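Side-chain contacts in gamma-glutamyltranspeptidase (Ggt) (Helicobacter pylori 26695, PDB 5BPK), which probably cleaves gamma-glutamyl compounds such as glutathione and transfers the gamma-glutamyl group to water or other acceptors, as an Ntn-hydrolase: residues M114-D117 with N121-P124; D129-A134 with E241-K246; P282-T287 with A324-Y329. All coordinates share one frame; numbering follows the deposited sequence. Where two conformers were deposited one is given.

Interaction 1: M114-D117 with N121-P124; sequences MFLD and NVVP
The carboxylate of Asp117 and the amide of Asn121 run alongside each other in the same direction, with their planes turned 70° apart. Asn121 N comes to Asp117 OD1 at 2.9 Å from above the carboxylate plane, 52° out of it. The other oxygen, Asp117 OD2, receives two waters: one also donates to Val122 O, and the second accepts from Asn121 ND2 at 2.8 Å. Phe115, the one aromatic ring here, carries Met114 CG over one face, offset toward the rim, and its side chain leads away from residues 121-124 toward Leu126 and Ser127.

The backbones form a short hairpin-like turn with a single antiparallel bridge, in which Leu116 and Val122 are the non-hydrogen-bonded pair. On one flank Val123 N donates almost straight to Phe115 O at 3.0 Å, in the carbonyl plane; on the other, Asp117 N reaches Asn121 O at 2.8 Å. Asn121 O is also approached by Leu116 CA at 3.3 Å, a weak CA-H...O contact. Leu116 and Val122 bring methyl groups together, CD2 to CG2 at 3.8 Å, while Val123 CG2 packs against the backbone of Asp117. Ile46 of a neighbouring subunit covers Phe115 and Leu116, so the turn faces that subunit as well as solvent.

Asp117 holds CG between its own backbone N and carbonyl carbon (chi1 66°), which folds the carboxylate back over the turn. There OD1 takes Asn121 N and, weakly, Gln119 N. The side chain thus does at Asn121 N what a backbone carbonyl does in a regular hairpin, and with backbone N-H groups at one oxygen and waters at the other, the carboxylate is probably kept ionised and limited in its rotation.

Interaction 2: D129-A134 with E241-K246; sequences DGYLAA and EKDMKK
Tyr131 reaches from its loop to helix 234-246, its ring lying beside Met244 and its hydroxyl touching Asp243. The hydroxyl donates to the carboxylate: Tyr131 OH stands 2.7 Å from Asp243 OD2, which lies at the ring edge, near the ring plane. Seen from the acid, the approach is different, since the hydroxyl arrives from above the carboxylate, 53° out of its plane. Ring and carboxylate are nearly perpendicular, at 87°, and Tyr131 CE2 also lies close to Asp243 OD2, at 3.3 Å.

Met244 provides the apolar half of the contact. Its sulfur is 5.5 Å from the centroid of the Tyr131 ring and almost in the ring plane, a Met-aromatic contact made at the edge. The chain bends at chi2 (-79°), which turns the thioether toward the loop: SD packs on Tyr131 CB at 4.1 Å, and CE reaches Tyr131 O at 3.7 Å and Ala134 CB at 4.3 Å. Leu37 of a neighbouring subunit packs on the same methionine.

Tyr131 with Asp243 and Met244 joins the loop between strand 97-102 and helix 139-150 to the last turn of helix 234-246, more than a hundred residues later in the chain. Tyr131 OH is also bonded to Ser192 OG, and Asp243 OD2 accepts from Asp31 N of a neighbouring subunit, so the loop, helix 234-246, helix 191-196 and a neighbouring subunit meet at one polar cluster.

All four touching residues are buried. A carboxylate near the C-terminal end of a helix would be disfavoured by the helix dipole, and the two donors at Asp243 OD2, a tyrosine hydroxyl and a backbone N-H, probably offset that cost and favour the ionised form.

Interaction 3: P282-T287 with A324-Y329; sequences PSSGGT and ADRSVY. With EDO (1,2-ethanediol), chain Q.
Where the loop before helix 285-296 turns into its first residues, close to the ligand pocket, Ser284 meets Arg326 of helix 309-329. The contact is small and almost entirely polar. Arg326 NE donates to Ser284 OG at 3.0 Å, but the bond is bent, with an N-H...O angle of 129°, and is weak; the hydroxyl approaches the guanidinium obliquely. With OG placed between the backbone N and the carbonyl carbon (chi1 67°), Ser284 presents it to the arginine, whose aliphatic chain is stretched out almost fully as far as NE. Ser284 CB lies 3.9 Å from Arg326 NE and 4.1 Å from Arg326 CG, so the serine sits beside the outer part of that chain as well as its polar end. Arg326 NH2 stays farther from Ser284 OG, at 3.6 Å, and NE is the nitrogen that bonds.

The stronger partner of this hydroxyl is Ser72 O of a neighbouring subunit. Because a carbonyl can only accept, Ser284 OG donates to Ser72 O and accepts from Arg326 NE. Ser283, ahead of the turn that leads into the helix, makes a capping bond, its OG accepting from Gly285 N at 3.0 Å, while the same OG is bonded to Met74 O of the neighbouring subunit. Two successive serines thus tie the start of helix 285-296, which follows the antiparallel sheet consistent with the Ntn-hydrolase fold, to the other chain.

At its far side the guanidinium uses an in-plane edge: Arg326 NH1 donates to O1 of a 1,2-ethanediol, probably from the crystallisation liquor, at 3.2 Å, with an angle of 160°. The neighbouring subunit also holds the diol through Leu56 O and offers Ser73 OG to Arg326 NH2 in a weak bond.

Interactions 1 and 2 are neighbours in space, their centres about 17 Å apart and in direct touch: Phe115 CZ lies 3.5 Å from Leu132 O, and Met114 CE packs on Leu132 CD1 at 3.8 Å. Both involve the loop between strand 97-102 and helix 139-150. Interaction 3 lies apart, its centre about 24 Å from that of interaction 1 and about 29 Å from that of interaction 2, with no touch. It alone closely borders the ligand: the side chain of Arg326 is about 5 Å from the bound dihydro-oxazole amino acid, against about 12 Å for Ala134 and 13 Å for Phe115. All three also meet a neighbouring subunit.

Interaction 1: M114-D117 with N121-P124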
loop_
_atom_site.group_PDB
_atom_site.type_symbol
_atom_site.label_atom_id
_atom_site.label_comp_id
_atom_site.label_asym_id
_atom_site.label_seq_id
_atom_site.Cartn_x
_atom_site.Cartn_y
_atom_site.Cartn_z
ATOM N N MET A 114 -11.251 -9.798 20.489
ATOM C CA MET A 114 -9.957 -10.382 20.893
ATOM C C MET A 114 -8.927 -9.390 21.454
ATOM O O MET A 114 -8.024 -9.797 22.188
ATOM C CB MET A 114 -9.330 -11.180 19.737
ATOM C CG MET A 114 -8.945 -10.365 18.519
ATOM S SD MET A 114 -8.454 -11.406 17.138
ATOM C CE MET A 114 -6.846 -11.992 17.687
ATOM N N PHE A 115 -9.044 -8.109 21.108
ATOM C CA PHE A 115 -8.091 -7.100 21.575
ATOM C C PHE A 115 -8.623 -6.263 22.730
ATOM O O PHE A 115 -8.020 -5.253 23.099
ATOM C CB PHE A 115 -7.669 -6.200 20.410
ATOM C CG PHE A 115 -6.927 -6.935 19.338
ATOM C CD1 PHE A 115 -5.649 -7.425 19.579
ATOM C CD2 PHE A 115 -7.506 -7.161 18.101
ATOM C CE1 PHE A 115 -4.958 -8.128 18.602
ATOM C CE2 PHE A 115 -6.815 -7.852 17.122
ATOM C CZ PHE A 115 -5.539 -8.340 17.377
ATOM N N LEU A 116 -9.754 -6.676 23.297
ATOM C CA LEU A 116 -10.365 -5.933 24.397
ATOM C C LEU A 116 -10.179 -6.677 25.711
ATOM O O LEU A 116 -10.067 -7.903 25.726
ATOM C CB LEU A 116 -11.858 -5.737 24.139
ATOM C CG LEU A 116 -12.268 -5.020 22.850
ATOM C CD1 LEU A 116 -13.757 -4.679 22.884
ATOM C CD2 LEU A 116 -11.437 -3.761 22.631
ATOM N N ASP A 117 -10.166 -5.922 26.806
ATOM C CA ASP A 117 -10.121 -6.506 28.151
ATOM C C ASP A 117 -11.538 -6.868 28.624
ATOM O O ASP A 117 -12.496 -6.768 27.853
ATOM C CB ASP A 117 -9.383 -5.575 29.140
ATOM C CG ASP A 117 -10.117 -4.257 29.407
ATOM O OD1 ASP A 117 -11.351 -4.180 29.220
ATOM O OD2 ASP A 117 -9.439 -3.289 29.824
ATOM N N ASN A 121 -12.552 -2.625 27.029
ATOM C CA ASN A 121 -11.633 -1.558 26.635
ATOM C C ASN A 121 -10.417 -2.128 25.920
ATOM O O ASN A 121 -9.964 -3.225 26.228
ATOM C CB ASN A 121 -11.203 -0.732 27.851
ATOM C CG ASN A 121 -12.363 0.036 28.472
ATOM O OD1 ASN A 121 -13.212 0.584 27.765
ATOM N ND2 ASN A 121 -12.401 0.079 29.795
ATOM N N VAL A 122 -9.894 -1.365 24.966
ATOM C CA VAL A 122 -8.717 -1.787 24.208
ATOM C C VAL A 122 -7.521 -2.069 25.129
ATOM O O VAL A 122 -7.186 -1.257 25.997
ATOM C CB VAL A 122 -8.333 -0.714 23.172
ATOM C CG1 VAL A 122 -7.006 -1.057 22.518
ATOM C CG2 VAL A 122 -9.433 -0.561 22.134
ATOM N N VAL A 123 -6.890 -3.228 24.941
ATOM C CA VAL A 123 -5.638 -3.557 25.631
ATOM C C VAL A 123 -4.490 -2.841 24.915
ATOM O O VAL A 123 -4.209 -3.145 23.748
ATOM C CB VAL A 123 -5.385 -5.074 25.637
ATOM C CG1 VAL A 123 -4.030 -5.415 26.282
ATOM C CG2 VAL A 123 -6.527 -5.805 26.334
ATOM N N PRO A 124 -3.829 -1.880 25.589
ATOM C CA PRO A 124 -2.785 -1.109 24.907
ATOM C C PRO A 124 -1.767 -1.995 24.182
ATOM O O PRO A 124 -1.266 -2.970 24.764
ATOM C CB PRO A 124 -2.108 -0.342 26.051
ATOM C CG PRO A 124 -3.151 -0.227 27.093
ATOM C CD PRO A 124 -3.985 -1.460 27.000
HETATM O O HOH W 1 -7.157 -2.262 28.871
HETATM O O HOH W 2 -10.383 -1.188 31.191
#

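Interaction 2: D129-A134 with E241-K246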
loop_
_atom_site.group_PDB
_atom_site.type_symbol
_atom_site.label_atom_id
_atom_site.label_comp_id
_atom_site.label_asym_id
_atom_site.label_seq_id
_atom_site.Cartn_x
_atom_site.Cartn_y
_atom_site.Cartn_z
ATOM N N ASP A 129 1.942 -4.480 18.728
ATOM C CA ASP A 129 3.230 -5.108 19.027
ATOM C C ASP A 129 3.015 -6.589 19.332
ATOM O O ASP A 129 2.174 -6.946 20.172
ATOM C CB ASP A 129 3.891 -4.459 20.261
ATOM C CG ASP A 129 4.296 -3.006 20.049
ATOM O OD1 ASP A 129 4.206 -2.486 18.911
ATOM O OD2 ASP A 129 4.718 -2.381 21.057
ATOM N N GLY A 130 3.792 -7.453 18.687
ATOM C CA GLY A 130 3.817 -8.872 19.013
ATOM C C GLY A 130 2.966 -9.786 18.157
ATOM O O GLY A 130 2.473 -9.396 17.098
ATOM N N TYR A 131 2.767 -11.000 18.657
ATOM C CA TYR A 131 2.327 -12.132 17.847
ATOM C C TYR A 131 0.817 -12.178 17.571
ATOM O O TYR A 131 0.394 -12.683 16.523
ATOM C CB TYR A 131 2.786 -13.447 18.487
ATOM C CG TYR A 131 4.291 -13.687 18.447
ATOM C CD1 TYR A 131 5.168 -12.961 19.262
ATOM C CD2 TYR A 131 4.833 -14.640 17.596
ATOM C CE1 TYR A 131 6.545 -13.194 19.231
ATOM C CE2 TYR A 131 6.203 -14.875 17.545
ATOM C CZ TYR A 131 7.059 -14.144 18.362
ATOM O OH TYR A 131 8.415 -14.382 18.326
ATOM N N LEU A 132 0.015 -11.647 18.493
ATOM C CA LEU A 132 -1.443 -11.605 18.329
ATOM C C LEU A 132 -1.867 -10.539 17.304
ATOM O O LEU A 132 -2.966 -10.597 16.762
ATOM C CB LEU A 132 -2.144 -11.345 19.665
ATOM C CG LEU A 132 -3.619 -11.763 19.681
ATOM C CD1 LEU A 132 -3.756 -13.268 19.447
ATOM C CD2 LEU A 132 -4.293 -11.373 20.990
ATOM N N ALA A 133 -0.984 -9.575 17.051
ATOM C CA ALA A 133 -1.246 -8.493 16.096
ATOM C C ALA A 133 -1.221 -8.962 14.644
ATOM O O ALA A 133 -1.595 -8.195 13.747
ATOM C CB ALA A 133 -0.224 -7.373 16.276
ATOM N N ALA A 134 -0.767 -10.191 14.403
ATOM C CA ALA A 134 -0.529 -10.679 13.026
ATOM C C ALA A 134 -1.713 -11.403 12.398
ATOM O O ALA A 134 -2.323 -12.286 13.017
ATOM C CB ALA A 134 0.687 -11.589 12.994
ATOM N N GLU A 241 4.069 -21.927 13.781
ATOM C CA GLU A 241 3.129 -22.396 14.799
ATOM C C GLU A 241 3.808 -22.451 16.166
ATOM O O GLU A 241 3.235 -22.023 17.161
ATOM C CB GLU A 241 2.539 -23.768 14.447
ATOM C CG GLU A 241 1.515 -24.267 15.483
ATOM C CD GLU A 241 0.866 -25.590 15.125
ATOM O OE1 GLU A 241 1.219 -26.607 15.765
ATOM O OE2 GLU A 241 -0.005 -25.615 14.228
ATOM N N LYS A 242 5.034 -22.961 16.194
ATOM C CA LYS A 242 5.781 -23.091 17.446
ATOM C C LYS A 242 5.988 -21.747 18.131
ATOM O O LYS A 242 5.705 -21.592 19.332
ATOM C CB LYS A 242 7.138 -23.739 17.182
ATOM C CG LYS A 242 7.910 -24.021 18.450
ATOM C CD LYS A 242 9.273 -24.599 18.163
ATOM C CE LYS A 242 10.122 -24.512 19.408
ATOM N NZ LYS A 242 9.455 -25.131 20.596
ATOM N N ASP A 243 6.480 -20.770 17.372
ATOM C CA ASP A 243 6.761 -19.448 17.924
ATOM C C ASP A 243 5.462 -18.750 18.355
ATOM O O ASP A 243 5.434 -18.048 19.370
ATOM C CB ASP A 243 7.573 -18.594 16.922
ATOM C CG ASP A 243 8.551 -17.655 17.608
ATOM O OD1 ASP A 243 8.919 -17.919 18.790
ATOM O OD2 ASP A 243 8.969 -16.661 16.966
ATOM N N MET A 244 4.388 -18.962 17.590
ATOM C CA MET A 244 3.062 -18.459 17.961
ATOM C C MET A 244 2.595 -19.008 19.311
ATOM O O MET A 244 2.177 -18.245 20.185
ATOM C CB MET A 244 2.040 -18.786 16.873
ATOM C CG MET A 244 2.172 -17.887 15.646
ATOM S SD MET A 244 1.423 -16.268 15.910
ATOM C CE MET A 244 2.148 -15.255 14.610
ATOM N N LYS A 245 2.670 -20.327 19.468
ATOM C CA LYS A 245 2.280 -20.984 20.722
ATOM C C LYS A 245 3.094 -20.463 21.916
ATOM O O LYS A 245 2.551 -20.231 22.991
ATOM C CB LYS A 245 2.420 -22.502 20.581
ATOM C CG LYS A 245 1.878 -23.311 21.764
ATOM N N LYS A 246 4.392 -20.265 21.700
ATOM C CA LYS A 246 5.324 -19.799 22.735
ATOM C C LYS A 246 5.073 -18.368 23.218
ATOM O O LYS A 246 5.350 -18.043 24.374
ATOM C CB LYS A 246 6.755 -19.917 22.190
ATOM C CG LYS A 246 7.875 -19.583 23.159
ATOM C CD LYS A 246 9.230 -19.756 22.485
ATOM C CE LYS A 246 10.377 -19.404 23.424
ATOM N NZ LYS A 246 11.634 -19.084 22.687
#

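Interaction 3: P282-T287 with A324-Y329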
loop_
_atom_site.group_PDB
_atom_site.type_symbol
_atom_site.label_atom_id
_atom_site.label_comp_id
_atom_site.label_asym_id
_atom_site.label_seq_id
_atom_site.Cartn_x
_atom_site.Cartn_y
_atom_site.Cartn_z
ATOM N N PRO A 282 -10.874 -6.426 -0.518
ATOM C CA PRO A 282 -10.849 -5.819 0.808
ATOM C C PRO A 282 -10.043 -4.531 0.977
ATOM O O PRO A 282 -9.830 -4.107 2.108
ATOM C CB PRO A 282 -10.262 -6.936 1.669
ATOM C CG PRO A 282 -9.311 -7.590 0.761
ATOM C CD PRO A 282 -9.972 -7.583 -0.584
ATOM N N SER A 283 -9.626 -3.901 -0.116
ATOM C CA SER A 283 -9.215 -2.505 -0.026
ATOM C C SER A 283 -10.405 -1.569 -0.252
ATOM O O SER A 283 -11.318 -1.884 -1.012
ATOM C CB SER A 283 -8.114 -2.166 -1.008
ATOM O OG SER A 283 -7.594 -0.903 -0.680
ATOM N N SER A 284 -10.368 -0.425 0.426
ATOM C CA SER A 284 -11.268 0.694 0.181
ATOM C C SER A 284 -10.645 1.659 -0.830
ATOM O O SER A 284 -11.318 2.566 -1.326
ATOM C CB SER A 284 -11.499 1.456 1.490
ATOM O OG SER A 284 -10.304 2.098 1.923
ATOM N N GLY A 285 -9.365 1.464 -1.139
ATOM C CA GLY A 285 -8.599 2.474 -1.862
ATOM C C GLY A 285 -9.117 2.814 -3.248
ATOM O O GLY A 285 -9.346 3.978 -3.568
ATOM N N GLY A 286 -9.313 1.789 -4.063
ATOM C CA GLY A 286 -9.791 1.993 -5.430
ATOM C C GLY A 286 -11.166 2.642 -5.474
ATOM O O GLY A 286 -11.432 3.531 -6.303
ATOM N N THR A 287 -12.045 2.212 -4.574
ATOM C CA THR A 287 -13.405 2.729 -4.557
ATOM C C THR A 287 -13.404 4.216 -4.259
ATOM O O THR A 287 -14.022 5.000 -4.982
ATOM C CB THR A 287 -14.266 1.969 -3.530
ATOM O OG1 THR A 287 -14.401 0.604 -3.950
ATOM C CG2 THR A 287 -15.652 2.607 -3.354
ATOM N N ALA A 324 -15.895 9.618 5.305
ATOM C CA ALA A 324 -17.068 9.323 6.123
ATOM C C ALA A 324 -17.721 8.031 5.623
ATOM O O ALA A 324 -18.079 7.152 6.413
ATOM C CB ALA A 324 -18.045 10.482 6.102
ATOM N N ASP A 325 -17.856 7.916 4.303
ATOM C CA ASP A 325 -18.468 6.733 3.700
ATOM C C ASP A 325 -17.653 5.492 4.046
ATOM O O ASP A 325 -18.202 4.455 4.384
ATOM C CB ASP A 325 -18.555 6.892 2.174
ATOM C CG ASP A 325 -19.545 7.957 1.744
ATOM O OD1 ASP A 325 -20.302 8.485 2.610
ATOM O OD2 ASP A 325 -19.576 8.255 0.526
ATOM N N ARG A 326 -16.336 5.619 3.993
ATOM C CA ARG A 326 -15.430 4.514 4.327
ATOM C C ARG A 326 -15.719 3.911 5.698
ATOM O O ARG A 326 -15.712 2.687 5.862
ATOM C CB ARG A 326 -13.976 5.008 4.301
ATOM C CG ARG A 326 -12.918 3.919 4.453
ATOM C CD ARG A 326 -11.547 4.551 4.696
ATOM N NE ARG A 326 -10.473 3.559 4.593
ATOM C CZ ARG A 326 -10.096 2.702 5.550
ATOM N NH1 ARG A 326 -10.674 2.698 6.745
ATOM N NH2 ARG A 326 -9.114 1.834 5.314
ATOM N N SER A 327 -15.978 4.777 6.670
ATOM C CA SER A 327 -16.140 4.382 8.071
ATOM C C SER A 327 -17.351 3.469 8.349
ATOM O O SER A 327 -17.376 2.777 9.367
ATOM C CB SER A 327 -16.232 5.628 8.964
ATOM O OG SER A 327 -17.500 6.239 8.859
ATOM N N VAL A 328 -18.331 3.495 7.448
ATOM C CA VAL A 328 -19.559 2.717 7.584
ATOM C C VAL A 328 -19.639 1.567 6.584
ATOM O O VAL A 328 -19.962 0.436 6.950
ATOM C CB VAL A 328 -20.794 3.619 7.383
ATOM C CG1 VAL A 328 -22.063 2.789 7.416
ATOM C CG2 VAL A 328 -20.823 4.714 8.440
ATOM N N TYR A 329 -19.341 1.855 5.321
ATOM C CA TYR A 329 -19.657 0.931 4.214
ATOM C C TYR A 329 -18.595 -0.086 3.838
ATOM O O TYR A 329 -18.915 -1.060 3.150
ATOM C CB TYR A 329 -20.052 1.718 2.969
ATOM C CG TYR A 329 -21.254 2.611 3.164
ATOM C CD1 TYR A 329 -22.514 2.078 3.458
ATOM C CD2 TYR A 329 -21.146 3.982 3.005
ATOM C CE1 TYR A 329 -23.621 2.912 3.620
ATOM C CE2 TYR A 329 -22.233 4.811 3.164
ATOM C CZ TYR A 329 -23.464 4.276 3.473
ATOM O OH TYR A 329 -24.538 5.130 3.626
HETATM C C1 EDO Q . -9.931 1.499 10.564
HETATM O O1 EDO Q . -10.333 0.882 9.330
HETATM C C2 EDO Q . -9.994 0.530 11.737
HETATM O O2 EDO Q . -10.526 1.176 12.910
#